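Long-range contact in INRS (Synechocystis sp., PDB 5FMN), which responds to nickel and probably acts as a DNA-binding transcriptional repressor of the CsoR-like family, seen here as its all-helical, metal-sensitive repressor domain: residues A71-C82 with E95-F106. Sequence-based numbering, arbitrary orientation.
Sequences ARLILDDHMNEC and ELAELKEALDRF
Leu-75 meets Phe-106 in a CH-pi contact, its CD2 lying 3.9 Å from the ring centroid and almost on the ring normal. With CG anti to the backbone N (chi1 -176°), Phe-106 swings its ring toward helix 53-89, and the small Ala-71 side chain lets this poorly ordered ring lie close to the backbone there. Leu-75 also sends CD1 to Ala-102 CB, 4.0 Å away. The flexible, unbranched chain of Met-79 lies obliquely across Leu-99, its CG 3.6 Å from Leu-99 CD2, and Cys-82 SG packs against Glu-98 CB.

The polar link comes from His-78, whose NE2 donates to Glu-98 O (3.2 Å, N-H...O angle 150°) from above the carbonyl plane, while CD2 of the same ring lies 3.5 Å from the small Ala-102 CB; histidine offers both donor and carbon surface. A leucine here would probably leave Glu-98 O without this cross-helix donor. Glu-95 lays CG against Cys-82 O and pairs its carboxylate with Arg-85.

The axes of 71-82 and 95-106 run antiparallel (171°), within 9.6 Å, pairing helices 53-89 and 92-106 as a hairpin. Leu-103 of a second subunit packs on Met-79, and Cys-53 of a third on His-78, embedding the hairpin in the tetramer.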
ATOM      1  N   ALA B  71       6.893  12.064   4.893  1.00 35.82           N
ATOM      2  CA  ALA B  71       5.639  11.962   5.589  1.00 38.38           C
ATOM      3  C   ALA B  71       5.881  11.416   6.973  1.00 35.66           C
ATOM      4  O   ALA B  71       5.376  11.947   7.958  1.00 32.94           O
ATOM      5  CB  ALA B  71       4.669  11.080   4.814  1.00 43.55           C
ATOM      6  N   ARG B  72       6.685  10.363   7.044  1.00 36.76           N
ATOM      7  CA  ARG B  72       6.948   9.690   8.298  1.00 40.13           C
ATOM      8  C   ARG B  72       7.632  10.640   9.310  1.00 41.07           C
ATOM      9  O   ARG B  72       7.267  10.667  10.470  1.00 41.44           O
ATOM     10  CB  ARG B  72       7.753   8.415   8.035  1.00 40.04           C
ATOM     11  CG  ARG B  72       8.022   7.543   9.231  1.00 43.61           C
ATOM     12  CD  ARG B  72       6.788   7.229  10.063  1.00 50.93           C
ATOM     13  NE  ARG B  72       7.198   6.999  11.447  1.00 56.22           N
ATOM     14  CZ  ARG B  72       7.719   5.859  11.906  1.00 55.65           C
ATOM     15  NH1 ARG B  72       7.802   4.789  11.128  1.00 49.75           N
ATOM     16  NH2 ARG B  72       8.116   5.777  13.171  1.00 56.68           N
ATOM     17  N   LEU B  73       8.515  11.506   8.840  1.00 37.83           N
ATOM     18  CA  LEU B  73       9.167  12.451   9.721  1.00 44.27           C
ATOM     19  C   LEU B  73       8.197  13.467  10.275  1.00 41.16           C
ATOM     20  O   LEU B  73       8.315  13.899  11.417  1.00 43.35           O
ATOM     21  CB  LEU B  73      10.291  13.202   8.992  1.00 46.85           C
ATOM     22  CG  LEU B  73      11.579  12.403   8.725  1.00 48.05           C
ATOM     23  CD1 LEU B  73      12.524  13.249   7.890  1.00 47.67           C
ATOM     24  CD2 LEU B  73      12.261  11.952  10.017  1.00 53.71           C
ATOM     25  N   ILE B  74       7.268  13.900   9.446  1.00 41.60           N
ATOM     26  CA  ILE B  74       6.294  14.914   9.860  1.00 40.13           C
ATOM     27  C   ILE B  74       5.340  14.345  10.900  1.00 40.96           C
ATOM     28  O   ILE B  74       4.992  15.009  11.887  1.00 36.34           O
ATOM     29  CB  ILE B  74       5.456  15.421   8.654  1.00 42.93           C
ATOM     30  CG1 ILE B  74       6.344  16.223   7.696  1.00 48.24           C
ATOM     31  CG2 ILE B  74       4.296  16.288   9.134  1.00 38.91           C
ATOM     32  CD1 ILE B  74       5.780  16.369   6.301  1.00 55.18           C
ATOM     33  N   LEU B  75       4.945  13.097  10.661  1.00 39.22           N
ATOM     34  CA  LEU B  75       4.154  12.353  11.600  1.00 41.48           C
ATOM     35  C   LEU B  75       4.835  12.095  12.948  1.00 39.62           C
ATOM     36  O   LEU B  75       4.194  12.201  13.994  1.00 38.74           O
ATOM     37  CB  LEU B  75       3.724  11.033  10.972  1.00 44.41           C
ATOM     38  CG  LEU B  75       2.821  10.137  11.818  1.00 49.33           C
ATOM     39  CD1 LEU B  75       1.447  10.778  11.951  1.00 52.23           C
ATOM     40  CD2 LEU B  75       2.720   8.748  11.204  1.00 55.08           C
ATOM     41  N   ASP B  76       6.095  11.689  12.928  1.00 40.29           N
ATOM     42  CA  ASP B  76       6.853  11.495  14.175  1.00 40.98           C
ATOM     43  C   ASP B  76       6.872  12.747  15.040  1.00 39.92           C
ATOM     44  O   ASP B  76       6.608  12.657  16.237  1.00 40.28           O
ATOM     45  CB  ASP B  76       8.280  11.072  13.867  1.00 43.99           C
ATOM     46  CG  ASP B  76       8.378   9.610  13.467  1.00 48.84           C
ATOM     47  OD1 ASP B  76       7.349   8.889  13.652  1.00 37.82           O
ATOM     48  OD2 ASP B  76       9.492   9.201  12.998  1.00 46.21           O
ATOM     49  N   ASP B  77       7.110  13.912  14.425  1.00 37.95           N
ATOM     50  CA  ASP B  77       7.120  15.178  15.169  1.00 43.55           C
ATOM     51  C   ASP B  77       5.753  15.524  15.730  1.00 36.01           C
ATOM     52  O   ASP B  77       5.654  15.942  16.864  1.00 35.82           O
ATOM     53  CB  ASP B  77       7.660  16.350  14.312  1.00 41.48           C
ATOM     54  CG  ASP B  77       9.169  16.230  14.021  1.00 47.87           C
ATOM     55  OD1 ASP B  77       9.886  15.561  14.795  1.00 56.30           O
ATOM     56  OD2 ASP B  77       9.651  16.810  13.022  1.00 61.17           O
ATOM     57  N   HIS B  78       4.704  15.326  14.939  1.00 41.86           N
ATOM     58  CA  HIS B  78       3.332  15.475  15.416  1.00 43.09           C
ATOM     59  C   HIS B  78       3.018  14.582  16.638  1.00 40.64           C
ATOM     60  O   HIS B  78       2.545  15.065  17.668  1.00 40.93           O
ATOM     61  CB  HIS B  78       2.364  15.180  14.279  1.00 48.25           C
ATOM     62  CG  HIS B  78       0.932  15.476  14.614  1.00 49.70           C
ATOM     63  ND1 HIS B  78       0.413  16.753  14.621  1.00 56.81           N
ATOM     64  CD2 HIS B  78      -0.088  14.653  14.958  1.00 49.31           C
ATOM     65  CE1 HIS B  78      -0.855  16.706  14.987  1.00 60.50           C
ATOM     66  NE2 HIS B  78      -1.173  15.446  15.231  1.00 54.44           N
ATOM     67  N   MET B  79       3.337  13.296  16.517  1.00 37.84           N
ATOM     68  CA  MET B  79       3.163  12.300  17.588  1.00 43.46           C
ATOM     69  C   MET B  79       3.851  12.744  18.853  1.00 46.34           C
ATOM     70  O   MET B  79       3.282  12.627  19.944  1.00 43.70           O
ATOM     71  CB  MET B  79       3.755  10.932  17.210  1.00 43.76           C
ATOM     72  CG  MET B  79       2.769   9.833  16.831  1.00 56.86           C
ATOM     73  SD  MET B  79       3.494   8.165  16.777  1.00 54.52           S
ATOM     74  CE  MET B  79       5.027   8.462  15.862  1.00 61.45           C
ATOM     75  N   ASN B  80       5.110  13.176  18.692  1.00 43.18           N
ATOM     76  CA  ASN B  80       5.881  13.740  19.783  1.00 41.67           C
ATOM     77  C   ASN B  80       5.179  14.903  20.493  1.00 42.20           C
ATOM     78  O   ASN B  80       5.082  14.888  21.720  1.00 43.07           O
ATOM     79  CB  ASN B  80       7.277  14.159  19.323  1.00 44.28           C
ATOM     80  CG  ASN B  80       8.123  14.706  20.465  1.00 46.08           C
ATOM     81  OD1 ASN B  80       8.016  14.264  21.607  1.00 46.70           O
ATOM     82  ND2 ASN B  80       8.915  15.716  20.173  1.00 53.33           N
ATOM     83  N   GLU B  81       4.658  15.874  19.738  1.00 44.80           N
ATOM     84  CA  GLU B  81       3.866  16.966  20.350  1.00 46.28           C
ATOM     85  C   GLU B  81       2.632  16.433  21.061  1.00 40.55           C
ATOM     86  O   GLU B  81       2.331  16.872  22.158  1.00 38.88           O
ATOM     87  CB  GLU B  81       3.439  18.027  19.362  1.00 48.68           C
ATOM     88  CG  GLU B  81       4.604  18.742  18.704  1.00 73.66           C
ATOM     89  CD  GLU B  81       4.164  19.655  17.574  1.00 83.35           C
ATOM     90  OE1 GLU B  81       2.925  19.751  17.343  1.00 65.13           O
ATOM     91  OE2 GLU B  81       5.060  20.259  16.927  1.00 81.86           O
ATOM     92  N   CYS B  82       1.942  15.466  20.469  1.00 36.64           N
ATOM     93  CA  CYS B  82       0.699  14.952  21.081  1.00 40.42           C
ATOM     94  C   CYS B  82       0.961  14.256  22.397  1.00 39.92           C
ATOM     95  O   CYS B  82       0.318  14.552  23.400  1.00 42.84           O
ATOM     96  CB  CYS B  82      -0.064  14.007  20.141  1.00 38.87           C
ATOM     97  SG  CYS B  82      -0.717  14.834  18.645  1.00 43.56           S
ATOM     98  N   GLU B  95      -5.813  14.597  22.662  1.00 44.72           N
ATOM     99  CA  GLU B  95      -4.524  14.242  22.079  1.00 46.56           C
ATOM    100  C   GLU B  95      -4.554  12.962  21.288  1.00 44.61           C
ATOM    101  O   GLU B  95      -4.008  12.905  20.180  1.00 49.31           O
ATOM    102  CB  GLU B  95      -3.455  14.133  23.138  1.00 51.04           C
ATOM    103  CG  GLU B  95      -3.134  15.434  23.867  1.00 51.89           C
ATOM    104  CD  GLU B  95      -3.038  16.659  22.987  1.00 49.34           C
ATOM    105  OE1 GLU B  95      -2.535  16.568  21.858  1.00 51.34           O
ATOM    106  OE2 GLU B  95      -3.401  17.745  23.472  1.00 66.67           O
ATOM    107  N   LEU B  96      -5.259  11.961  21.802  1.00 45.84           N
ATOM    108  CA  LEU B  96      -5.565  10.780  20.990  1.00 53.00           C
ATOM    109  C   LEU B  96      -6.246  11.133  19.661  1.00 48.07           C
ATOM    110  O   LEU B  96      -5.942  10.553  18.632  1.00 48.75           O
ATOM    111  CB  LEU B  96      -6.460   9.802  21.751  1.00 54.35           C
ATOM    112  CG  LEU B  96      -5.792   8.933  22.809  1.00 68.27           C
ATOM    113  CD1 LEU B  96      -6.806   7.884  23.251  1.00 81.59           C
ATOM    114  CD2 LEU B  96      -4.496   8.293  22.320  1.00 66.86           C
ATOM    115  N   ALA B  97      -7.210  12.036  19.715  1.00 46.79           N
ATOM    116  CA  ALA B  97      -8.024  12.326  18.553  1.00 57.35           C
ATOM    117  C   ALA B  97      -7.185  13.098  17.533  1.00 54.11           C
ATOM    118  O   ALA B  97      -7.384  12.942  16.350  1.00 49.04           O
ATOM    119  CB  ALA B  97      -9.266  13.126  18.958  1.00 52.80           C
ATOM    120  N   GLU B  98      -6.270  13.945  18.010  1.00 53.49           N
ATOM    121  CA  GLU B  98      -5.286  14.604  17.151  1.00 57.13           C
ATOM    122  C   GLU B  98      -4.353  13.626  16.444  1.00 55.67           C
ATOM    123  O   GLU B  98      -3.951  13.828  15.294  1.00 54.80           O
ATOM    124  CB  GLU B  98      -4.406  15.535  17.987  1.00 56.86           C
ATOM    125  CG  GLU B  98      -4.963  16.934  18.121  1.00 72.81           C
ATOM    126  CD  GLU B  98      -4.565  17.793  16.954  1.00 76.26           C
ATOM    127  OE1 GLU B  98      -3.368  18.136  16.852  1.00 84.58           O
ATOM    128  OE2 GLU B  98      -5.439  18.050  16.101  1.00 76.79           O
ATOM    129  N   LEU B  99      -3.924  12.613  17.179  1.00 51.90           N
ATOM    130  CA  LEU B  99      -3.010  11.659  16.618  1.00 56.68           C
ATOM    131  C   LEU B  99      -3.748  10.915  15.542  1.00 57.61           C
ATOM    132  O   LEU B  99      -3.181  10.665  14.485  1.00 47.49           O
ATOM    133  CB  LEU B  99      -2.520  10.652  17.658  1.00 60.48           C
ATOM    134  CG  LEU B  99      -1.051  10.280  17.486  1.00 70.00           C
ATOM    135  CD1 LEU B  99      -0.652   9.238  18.518  1.00 68.76           C
ATOM    136  CD2 LEU B  99      -0.782   9.775  16.075  1.00 79.01           C
ATOM    137  N   LYS B 100      -4.989  10.515  15.836  1.00 60.11           N
ATOM    138  CA  LYS B 100      -5.741   9.621  14.956  1.00 66.48           C
ATOM    139  C   LYS B 100      -6.083  10.290  13.639  1.00 57.34           C
ATOM    140  O   LYS B 100      -6.033   9.628  12.610  1.00 51.08           O
ATOM    141  CB  LYS B 100      -7.001   9.089  15.635  1.00 72.26           C
ATOM    142  CG  LYS B 100      -6.696   8.033  16.691  1.00 81.91           C
ATOM    143  CD  LYS B 100      -7.771   7.920  17.757  1.00 99.50           C
ATOM    144  CE  LYS B 100      -7.544   6.695  18.623  1.00 99.19           C
ATOM    145  NZ  LYS B 100      -8.786   6.317  19.347  1.00 93.73           N
ATOM    146  N   GLU B 101      -6.349  11.600  13.679  1.00 40.68           N
ATOM    147  CA  GLU B 101      -6.584  12.372  12.479  1.00 52.60           C
ATOM    148  C   GLU B 101      -5.364  12.355  11.584  1.00 63.66           C
ATOM    149  O   GLU B 101      -5.481  12.296  10.360  1.00 63.17           O
ATOM    150  CB  GLU B 101      -6.922  13.864  12.759  1.00 52.07           C
ATOM    151  CG  GLU B 101      -7.895  14.421  11.690  1.00 61.76           C
ATOM    152  CD  GLU B 101      -7.764  15.919  11.325  1.00 71.45           C
ATOM    153  OE1 GLU B 101      -7.718  16.814  12.211  1.00 74.41           O
ATOM    154  OE2 GLU B 101      -7.821  16.224  10.103  1.00 68.72           O
ATOM    155  N   ALA B 102      -4.209  12.558  12.202  1.00 62.36           N
ATOM    156  CA  ALA B 102      -2.967  12.606  11.475  1.00 54.64           C
ATOM    157  C   ALA B 102      -2.670  11.252  10.838  1.00 52.11           C
ATOM    158  O   ALA B 102      -2.231  11.202   9.697  1.00 60.58           O
ATOM    159  CB  ALA B 102      -1.849  13.019  12.409  1.00 65.40           C
ATOM    160  N   LEU B 103      -2.884  10.162  11.574  1.00 42.76           N
ATOM    161  CA  LEU B 103      -2.786   8.800  11.010  1.00 45.36           C
ATOM    162  C   LEU B 103      -3.806   8.500   9.935  1.00 43.70           C
ATOM    163  O   LEU B 103      -3.538   7.747   9.015  1.00 51.63           O
ATOM    164  CB  LEU B 103      -2.975   7.737  12.100  1.00 46.63           C
ATOM    165  CG  LEU B 103      -1.812   7.432  13.010  1.00 47.08           C
ATOM    166  CD1 LEU B 103      -2.223   6.421  14.061  1.00 52.39           C
ATOM    167  CD2 LEU B 103      -0.663   6.892  12.177  1.00 56.52           C
ATOM    168  N   ASP B 104      -5.023   8.992  10.097  1.00 54.05           N
ATOM    169  CA  ASP B 104      -6.018   8.803   9.044  1.00 50.25           C
ATOM    170  C   ASP B 104      -5.432   9.317   7.738  1.00 47.74           C
ATOM    171  O   ASP B 104      -5.410   8.588   6.759  1.00 41.69           O
ATOM    172  CB  ASP B 104      -7.323   9.520   9.388  1.00 47.65           C
ATOM    173  CG  ASP B 104      -8.096   8.832  10.534  1.00 48.86           C
ATOM    174  OD1 ASP B 104      -7.879   7.619  10.777  1.00 44.11           O
ATOM    175  OD2 ASP B 104      -8.962   9.504  11.160  1.00 49.92           O
ATOM    176  N   ARG B 105      -4.897  10.545   7.740  1.00 50.63           N
ATOM    177  CA  ARG B 105      -4.484  11.208   6.478  1.00 59.78           C
ATOM    178  C   ARG B 105      -3.125  10.706   6.001  1.00 58.08           C
ATOM    179  O   ARG B 105      -2.787  10.836   4.834  1.00 66.41           O
ATOM    180  CB  ARG B 105      -4.495  12.759   6.587  1.00 54.18           C
ATOM    181  CG  ARG B 105      -5.800  13.374   7.155  1.00 53.55           C
ATOM    182  CD  ARG B 105      -6.975  13.563   6.194  1.00 54.88           C
ATOM    183  NE  ARG B 105      -7.756  12.336   6.025  1.00 79.91           N
ATOM    184  CZ  ARG B 105      -8.588  11.812   6.945  1.00 83.87           C
ATOM    185  NH1 ARG B 105      -8.735  12.369   8.156  1.00 74.54           N
ATOM    186  NH2 ARG B 105      -9.241  10.681   6.665  1.00 59.56           N
ATOM    187  N   PHE B 106      -2.365  10.104   6.909  1.00 83.65           N
ATOM    188  CA  PHE B 106      -1.104   9.434   6.574  1.00 83.58           C
ATOM    189  C   PHE B 106      -1.274   8.055   5.922  1.00 80.23           C
ATOM    190  O   PHE B 106      -0.418   7.649   5.158  1.00 80.07           O
ATOM    191  CB  PHE B 106      -0.254   9.279   7.843  1.00 79.93           C
ATOM    192  CG  PHE B 106       1.101   8.700   7.600  1.00 89.27           C
ATOM    193  CD1 PHE B 106       1.296   7.321   7.602  1.00101.63           C
ATOM    194  CD2 PHE B 106       2.195   9.528   7.395  1.00 90.24           C
ATOM    195  CE1 PHE B 106       2.556   6.782   7.382  1.00 97.12           C
ATOM    196  CE2 PHE B 106       3.449   8.990   7.163  1.00 87.57           C
ATOM    197  CZ  PHE B 106       3.633   7.620   7.153  1.00 90.01           C
TER